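Long-range contacts in CELL WALL surface anchor family protein (Streptococcus pneumoniae, PDB 2X9Z), which serves as the repeating backbone subunit of the pneumococcal pilus, a surface fibre probably involved in adhesion and probably tethered to the cell wall: residues A[39-44]-A[109-114]; A[136-141]-A[249-254]; A[52-57]-A[145-150]. The protein carries 1 engineered substitution. All blocks are in the same frame, centred on the assembly; numbering follows the deposited sequence. Where two conformers were deposited one is given.

Interaction 1: A[39-44]-A[109-114]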
# COMPACT_ATOMS: atom_id res chain seq x y z
N VAL A 39 -1.32 -5.54 11.16
CA VAL A 39 -1.06 -5.21 12.55
C VAL A 39 0.05 -4.16 12.62
O VAL A 39 1.12 -4.35 12.02
CB VAL A 39 -0.66 -6.46 13.36
CG1 VAL A 39 -0.23 -6.07 14.76
CG2 VAL A 39 -1.81 -7.47 13.40
N THR A 40 -0.21 -3.07 13.33
CA THR A 40 0.73 -1.96 13.42
C THR A 40 0.98 -1.61 14.88
O THR A 40 0.04 -1.51 15.67
CB THR A 40 0.19 -0.70 12.69
OG1 THR A 40 -0.20 -1.08 11.36
CG2 THR A 40 1.25 0.38 12.61
N LYS A 41 2.25 -1.46 15.23
CA LYS A 41 2.64 -1.07 16.57
C LYS A 41 3.06 0.39 16.55
O LYS A 41 4.00 0.77 15.85
CB LYS A 41 3.82 -1.91 17.06
CG LYS A 41 3.58 -3.40 17.06
CD LYS A 41 2.67 -3.82 18.19
CE LYS A 41 2.54 -5.34 18.22
NZ LYS A 41 1.64 -5.81 19.31
N ILE A 42 2.36 1.21 17.33
CA ILE A 42 2.67 2.63 17.43
C ILE A 42 3.38 2.87 18.76
O ILE A 42 2.90 2.42 19.80
CB ILE A 42 1.38 3.47 17.30
CG1 ILE A 42 0.80 3.29 15.89
CG2 ILE A 42 1.62 4.94 17.64
CD1 ILE A 42 -0.47 4.04 15.64
N PRO A 43 4.53 3.54 18.72
CA PRO A 43 5.35 3.69 19.93
C PRO A 43 4.68 4.54 21.01
O PRO A 43 3.79 5.35 20.71
CB PRO A 43 6.62 4.40 19.41
CG PRO A 43 6.59 4.25 17.94
CD PRO A 43 5.15 4.18 17.55
N ALA A 44 5.09 4.36 22.26
CA ALA A 44 4.66 5.26 23.33
C ALA A 44 5.00 6.71 23.01
O ALA A 44 6.00 7.00 22.35
CB ALA A 44 5.28 4.84 24.66
N GLU A 109 3.35 1.10 24.05
CA GLU A 109 3.09 0.78 22.66
C GLU A 109 1.61 0.43 22.47
O GLU A 109 1.02 -0.27 23.30
CB GLU A 109 3.95 -0.42 22.28
CG GLU A 109 4.12 -0.68 20.81
CD GLU A 109 5.06 -1.84 20.57
OE1 GLU A 109 4.82 -2.92 21.16
OE2 GLU A 109 6.03 -1.69 19.81
N LYS A 110 1.02 0.92 21.38
CA LYS A 110 -0.38 0.64 21.06
C LYS A 110 -0.44 -0.21 19.80
O LYS A 110 0.34 0.00 18.86
CB LYS A 110 -1.17 1.94 20.85
CG LYS A 110 -1.21 2.87 22.06
CD LYS A 110 -1.86 2.24 23.29
CE LYS A 110 -3.35 2.52 23.34
NZ LYS A 110 -4.03 1.81 24.46
N THR A 111 -1.34 -1.18 19.78
CA THR A 111 -1.44 -2.08 18.64
C THR A 111 -2.72 -1.86 17.87
O THR A 111 -3.81 -2.07 18.40
CB THR A 111 -1.41 -3.54 19.11
OG1 THR A 111 -0.18 -3.79 19.81
CG2 THR A 111 -1.52 -4.49 17.94
N VAL A 112 -2.59 -1.45 16.61
CA VAL A 112 -3.75 -1.30 15.74
C VAL A 112 -3.87 -2.55 14.88
O VAL A 112 -2.88 -3.00 14.31
CB VAL A 112 -3.61 -0.07 14.80
CG1 VAL A 112 -4.89 0.11 13.98
CG2 VAL A 112 -3.32 1.19 15.61
N LYS A 113 -5.07 -3.12 14.81
CA LYS A 113 -5.31 -4.26 13.95
C LYS A 113 -6.47 -3.97 13.00
O LYS A 113 -7.54 -3.54 13.43
CB LYS A 113 -5.61 -5.51 14.79
CG LYS A 113 -5.88 -6.77 13.97
CD LYS A 113 -6.01 -7.97 14.90
CE LYS A 113 -6.49 -9.21 14.19
NZ LYS A 113 -6.66 -10.32 15.16
N ILE A 114 -6.23 -4.19 11.72
CA ILE A 114 -7.24 -4.00 10.69
C ILE A 114 -7.46 -5.36 10.04
O ILE A 114 -6.51 -6.01 9.60
CB ILE A 114 -6.78 -3.00 9.62
CG1 ILE A 114 -6.50 -1.64 10.26
CG2 ILE A 114 -7.82 -2.89 8.50
CD1 ILE A 114 -5.79 -0.67 9.33
O HOH W 1 -2.82 -1.94 11.48
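K41 sets CG beside its backbone N (chi1 -57°) and bends again at chi2 (-74°), which lays its otherwise extended chain alongside T111; T111 turns OG1 beside its own backbone N, and K41 NZ donates a hydrogen bond to T111 OG1 at 2.8 Å. The two residues form a non-hydrogen-bonded pair of an antiparallel ladder between strands 33-42 and 110-120, in a sheet of the Cna-B-like region of this pilin. Four backbone bonds hold the ladder: T40 and V112 exchange one pair, with T40 N to V112 O at 2.8 Å, and I42 and K110 exchange the other, with I42 N to K110 O the straightest (173°). All four donors lie in the plane of the carbonyl they meet, so each N-H is well directed at its acceptor.

The V39, K41, T111 and K113 face mixes apolar and polar contacts. V39 CG1, anti to its backbone N, crosses obliquely to T111 CG2 at 3.8 Å. E109 reaches over K41 with an extended chain, OE2 lying 3.5 Å from K41 CB. The salt-bridge partner of E109 OE2 is K4 of strand 4-9; K41 NZ stays 4.7 Å from E109 OE1, a separation at which any attraction is probably weak.

On the T40, I42 and V112 face, which turns inward, I42 CD1 comes obliquely against V112 CG2 at 4.0 Å. V112 also packs on V70 of strand 61-72 and on W53 of the facing sheet. K110 starts on this face but leads its amine away to a salt bridge with D73. T40 OG1 is hydrogen-bonded to the indole NE1 of W53, and a water 2.8 Å from T40 OG1 donates to V112 O, giving that carbonyl a second donor beside T40 N.

Interaction 2: A[136-141]-A[249-254]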
# COMPACT_ATOMS: atom_id res chain seq x y z
N PHE A 136 1.76 2.15 5.49
CA PHE A 136 1.37 2.97 6.63
C PHE A 136 2.04 4.32 6.42
O PHE A 136 3.27 4.43 6.46
CB PHE A 136 1.80 2.35 7.96
CG PHE A 136 1.40 3.16 9.16
CD1 PHE A 136 0.08 3.51 9.38
CD2 PHE A 136 2.36 3.57 10.08
CE1 PHE A 136 -0.29 4.25 10.49
CE2 PHE A 136 1.99 4.31 11.20
CZ PHE A 136 0.67 4.65 11.40
N ASN A 137 1.22 5.33 6.14
CA ASN A 137 1.69 6.69 5.89
C ASN A 137 1.41 7.51 7.12
O ASN A 137 0.26 7.66 7.53
CB ASN A 137 0.96 7.27 4.68
CG ASN A 137 1.08 6.36 3.48
OD1 ASN A 137 2.07 6.40 2.73
ND2 ASN A 137 0.08 5.50 3.29
N TYR A 138 2.48 8.02 7.73
CA TYR A 138 2.37 8.66 9.03
C TYR A 138 3.39 9.79 9.17
O TYR A 138 4.30 9.92 8.35
CB TYR A 138 2.62 7.62 10.13
CG TYR A 138 4.09 7.27 10.31
CD1 TYR A 138 4.73 6.41 9.43
CD2 TYR A 138 4.83 7.82 11.35
CE1 TYR A 138 6.08 6.10 9.59
CE2 TYR A 138 6.17 7.52 11.51
CZ TYR A 138 6.79 6.66 10.63
OH TYR A 138 8.13 6.37 10.80
N GLY A 139 3.24 10.58 10.22
CA GLY A 139 4.22 11.59 10.53
C GLY A 139 3.68 12.61 11.49
O GLY A 139 2.48 12.60 11.81
N ASN A 140 4.56 13.48 11.96
CA ASN A 140 4.16 14.56 12.85
C ASN A 140 3.52 15.72 12.09
O ASN A 140 2.90 16.60 12.70
CB ASN A 140 5.37 15.05 13.65
CG ASN A 140 5.83 14.04 14.69
OD1 ASN A 140 5.30 12.93 14.78
ND2 ASN A 140 6.82 14.43 15.48
N ASN A 141 3.70 15.73 10.77
CA ASN A 141 2.99 16.65 9.88
C ASN A 141 1.92 15.87 9.12
O ASN A 141 2.02 14.65 8.99
CB ASN A 141 3.94 17.28 8.86
CG ASN A 141 5.11 17.98 9.50
OD1 ASN A 141 4.95 18.80 10.41
ND2 ASN A 141 6.31 17.66 9.03
N LYS A 249 9.83 8.21 5.92
CA LYS A 249 9.38 7.28 4.89
C LYS A 249 8.25 6.39 5.43
O LYS A 249 8.20 6.09 6.61
CB LYS A 249 10.55 6.44 4.38
CG LYS A 249 11.09 5.42 5.37
CD LYS A 249 12.29 4.69 4.80
CE LYS A 249 12.87 3.70 5.80
NZ LYS A 249 13.95 2.88 5.20
N PRO A 250 7.32 5.99 4.56
CA PRO A 250 6.21 5.15 5.02
C PRO A 250 6.67 3.74 5.39
O PRO A 250 7.75 3.33 4.98
CB PRO A 250 5.30 5.09 3.79
CG PRO A 250 6.23 5.24 2.64
CD PRO A 250 7.27 6.22 3.11
N LEU A 251 5.85 3.02 6.15
CA LEU A 251 6.09 1.60 6.35
C LEU A 251 5.47 0.81 5.21
O LEU A 251 4.42 1.18 4.68
CB LEU A 251 5.49 1.13 7.67
CG LEU A 251 5.82 1.92 8.94
CD1 LEU A 251 5.28 1.17 10.14
CD2 LEU A 251 7.32 2.12 9.06
N ASP A 252 6.11 -0.30 4.86
CA ASP A 252 5.71 -1.12 3.73
C ASP A 252 5.97 -2.58 4.14
O ASP A 252 7.09 -3.06 4.02
CB ASP A 252 6.58 -0.73 2.53
CG ASP A 252 6.10 -1.33 1.22
OD1 ASP A 252 5.04 -1.98 1.18
OD2 ASP A 252 6.82 -1.14 0.21
N PRO A 253 4.95 -3.26 4.67
CA PRO A 253 5.13 -4.62 5.20
C PRO A 253 5.41 -5.64 4.10
O PRO A 253 5.03 -5.45 2.95
CB PRO A 253 3.77 -4.93 5.84
CG PRO A 253 2.80 -4.06 5.12
CD PRO A 253 3.55 -2.81 4.78
N THR A 254 6.08 -6.73 4.46
CA THR A 254 6.18 -7.86 3.55
C THR A 254 4.78 -8.42 3.36
O THR A 254 3.92 -8.29 4.23
CB THR A 254 7.14 -8.95 4.07
OG1 THR A 254 6.75 -9.33 5.40
CG2 THR A 254 8.58 -8.43 4.08
O HOH W 2 9.66 5.44 8.79
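L251, F136 and P250 bury the most surface here, and they join an irregular strand-like loop between strands 237-243 and 257-259 to strand 130-139 of the six-stranded mixed sheet. F136 and L251 make a single antiparallel bridge of the hydrogen-bonded type. F136 N donates to L251 O at 2.9 Å, from 28° above the carbonyl plane, whereas L251 N reaches F136 O at 3.0 Å within its plane, although with a more bent N-H (150°).

The two side chains run abreast from the bridge. F136 swings CG anti to its backbone N, and L251 places CG beside its own N (chi1 -51°), so that L251 CG comes in plane at the edge of the phenyl ring and L251 CD1 lies 3.8 Å from F136 CD2. Both residues also touch I5 of strand 4-9, and the F136 ring meets that of W53, so the pair belongs to the apolar layer between the sheets.

P250 has no N-H to give; its CB instead rests 3.4 Å from F136 O, beside the bond from L251 N. Y138, its CG in the crowded position between backbone N and carbonyl carbon, brings CE1 to 4.2 Å from L251 CD2. A water lies 2.7 Å from Y138 OH and donates to K249 O, linking the two segments where the loop turns to solvent. The two direct backbone bonds thus fix the loop to the strand at one point, and L251 against F136 adds apolar contact beside them.

Interaction 3: A[52-57]-A[145-150]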
# COMPACT_ATOMS: atom_id res chain seq x y z
N ASN A 52 -2.38 6.72 8.52
CA ASN A 52 -3.16 6.27 7.37
C ASN A 52 -2.67 4.92 6.86
O ASN A 52 -1.46 4.73 6.69
CB ASN A 52 -3.04 7.32 6.26
CG ASN A 52 -3.79 6.94 5.00
OD1 ASN A 52 -5.02 7.05 4.93
ND2 ASN A 52 -3.05 6.52 3.97
N TRP A 53 -3.60 4.01 6.59
CA TRP A 53 -3.26 2.73 5.97
C TRP A 53 -3.91 2.67 4.60
O TRP A 53 -5.08 3.00 4.44
CB TRP A 53 -3.76 1.54 6.81
CG TRP A 53 -3.08 1.40 8.14
CD1 TRP A 53 -2.01 0.59 8.44
CD2 TRP A 53 -3.42 2.09 9.36
NE1 TRP A 53 -1.67 0.72 9.76
CE2 TRP A 53 -2.52 1.64 10.35
CE3 TRP A 53 -4.39 3.03 9.70
CZ2 TRP A 53 -2.56 2.10 11.66
CZ3 TRP A 53 -4.43 3.49 11.01
CH2 TRP A 53 -3.52 3.03 11.97
N SER A 54 -3.15 2.22 3.61
CA SER A 54 -3.62 2.17 2.24
C SER A 54 -3.31 0.76 1.72
O SER A 54 -2.18 0.29 1.85
CB SER A 54 -2.91 3.25 1.42
OG SER A 54 -3.36 3.29 0.07
N ASP A 55 -4.30 0.10 1.13
CA ASP A 55 -4.17 -1.29 0.73
C ASP A 55 -4.77 -1.50 -0.67
O ASP A 55 -5.90 -1.11 -0.93
CB ASP A 55 -4.91 -2.15 1.77
CG ASP A 55 -4.60 -3.62 1.67
OD1 ASP A 55 -4.04 -4.11 0.66
OD2 ASP A 55 -4.97 -4.31 2.64
N ARG A 56 -4.01 -2.12 -1.57
CA ARG A 56 -4.54 -2.50 -2.88
C ARG A 56 -4.12 -3.92 -3.20
O ARG A 56 -3.12 -4.40 -2.67
CB ARG A 56 -4.04 -1.56 -3.98
CG ARG A 56 -4.50 -0.12 -3.85
CD ARG A 56 -6.02 0.01 -4.09
NE ARG A 56 -6.49 1.40 -4.12
CZ ARG A 56 -6.70 2.15 -3.05
NH1 ARG A 56 -6.47 1.66 -1.84
NH2 ARG A 56 -7.14 3.39 -3.18
N MSE A 57 -4.88 -4.59 -4.05
CA MSE A 57 -4.55 -5.98 -4.34
C MSE A 57 -4.71 -6.32 -5.82
O MSE A 57 -5.41 -5.62 -6.57
CB MSE A 57 -5.35 -6.93 -3.44
CG MSE A 57 -6.85 -6.81 -3.56
SE MSE A 57 -7.74 -7.32 -1.89
CE MSE A 57 -7.29 -5.70 -0.90
N GLY A 145 0.63 10.63 1.56
CA GLY A 145 1.04 9.42 0.87
C GLY A 145 0.06 8.26 0.99
O GLY A 145 -0.80 8.23 1.87
N ASN A 146 0.22 7.29 0.09
CA ASN A 146 -0.62 6.10 0.07
C ASN A 146 0.11 4.98 -0.68
O ASN A 146 1.30 5.12 -0.99
CB ASN A 146 -1.99 6.41 -0.53
CG ASN A 146 -1.88 7.08 -1.86
OD1 ASN A 146 -1.12 6.64 -2.71
ND2 ASN A 146 -2.61 8.17 -2.05
N THR A 147 -0.57 3.88 -0.98
CA THR A 147 0.11 2.70 -1.50
C THR A 147 0.03 2.63 -3.03
O THR A 147 -0.92 3.14 -3.63
CB THR A 147 -0.43 1.41 -0.83
OG1 THR A 147 0.54 0.37 -0.92
CG2 THR A 147 -1.77 0.97 -1.44
N PRO A 148 1.02 1.99 -3.68
CA PRO A 148 0.92 1.84 -5.14
C PRO A 148 -0.36 1.13 -5.62
O PRO A 148 -0.87 0.22 -4.94
CB PRO A 148 2.17 1.01 -5.49
CG PRO A 148 3.15 1.42 -4.44
CD PRO A 148 2.34 1.57 -3.17
N LYS A 149 -0.88 1.56 -6.76
CA LYS A 149 -2.00 0.89 -7.42
C LYS A 149 -1.42 0.08 -8.59
O LYS A 149 -0.87 0.66 -9.53
CB LYS A 149 -3.01 1.90 -7.96
CG LYS A 149 -3.93 2.56 -6.91
CD LYS A 149 -3.18 3.56 -6.03
CE LYS A 149 -4.01 4.05 -4.85
NZ LYS A 149 -3.16 4.92 -3.97
N PRO A 150 -1.54 -1.26 -8.54
CA PRO A 150 -0.97 -2.06 -9.64
C PRO A 150 -1.67 -1.80 -10.97
O PRO A 150 -2.86 -1.47 -11.00
CB PRO A 150 -1.20 -3.50 -9.18
CG PRO A 150 -1.40 -3.43 -7.72
CD PRO A 150 -2.04 -2.10 -7.45
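Along one face of strand 50-57, in the six-stranded mixed sheet, runs the linker that follows strand 130-139 and leads to strand 159-166, the end-to-end directions of the touching parts 7° apart. The tight part centres on S54. Its OG, anti to the backbone N (chi1 -178°), accepts the N-H of T147 at 3.0 Å, the one hydrogen bond between the segments, and is also bonded to D92. T147 CG2 presses against the same oxygen, 3.2 Å from S54 OG, while T147 OG1 turns to D133.

R56 bends at chi2 and carries its guanidinium under K149, whose CE lies over one face, 3.6 Å from R56 NH2. A hydrogen bond of 3.0 Å runs from R56 NH1 to D55 O; the oxygen lies near the guanidinium plane, but the donor stands well above the carbonyl plane, off its lone pairs.

Looser contact marks the two ends. P150, partly exposed, brings its CD only to 4.0 Å from R56 CB, and at the other end the partly exposed N52 touches little more than the backbone of G145.

K149 NZ sits 4.3 Å from R56 NH2, a pairing of like charges in a buried place. Salt bridges from R56 to E231 and D92, with K149 NZ bonded to T147 O and Y229 O, probably offset the repulsion and keep both groups charged; R56 NE is buried without a partner, a likely cost of this arrangement.

Interaction 3 is the most buried and lies near the centre of the chain; interactions 1 and 2 are partly buried. Interaction 1 is regular pairing within one sheet, interaction 2 a single bridge at the side of the other, and interaction 3 a linker laid along a face of that second sheet, held by side-chain polar groups and charges. Strands 50-57 and 130-139 are neighbours, so interactions 2 and 3 share a sheet, with N137 N probably bonded to N52 O. W53 and F136 lie where the two sheets meet: W53 packs on I114 of interaction 1, and F136 CD2 lies 4.2 Å from T40 CG2.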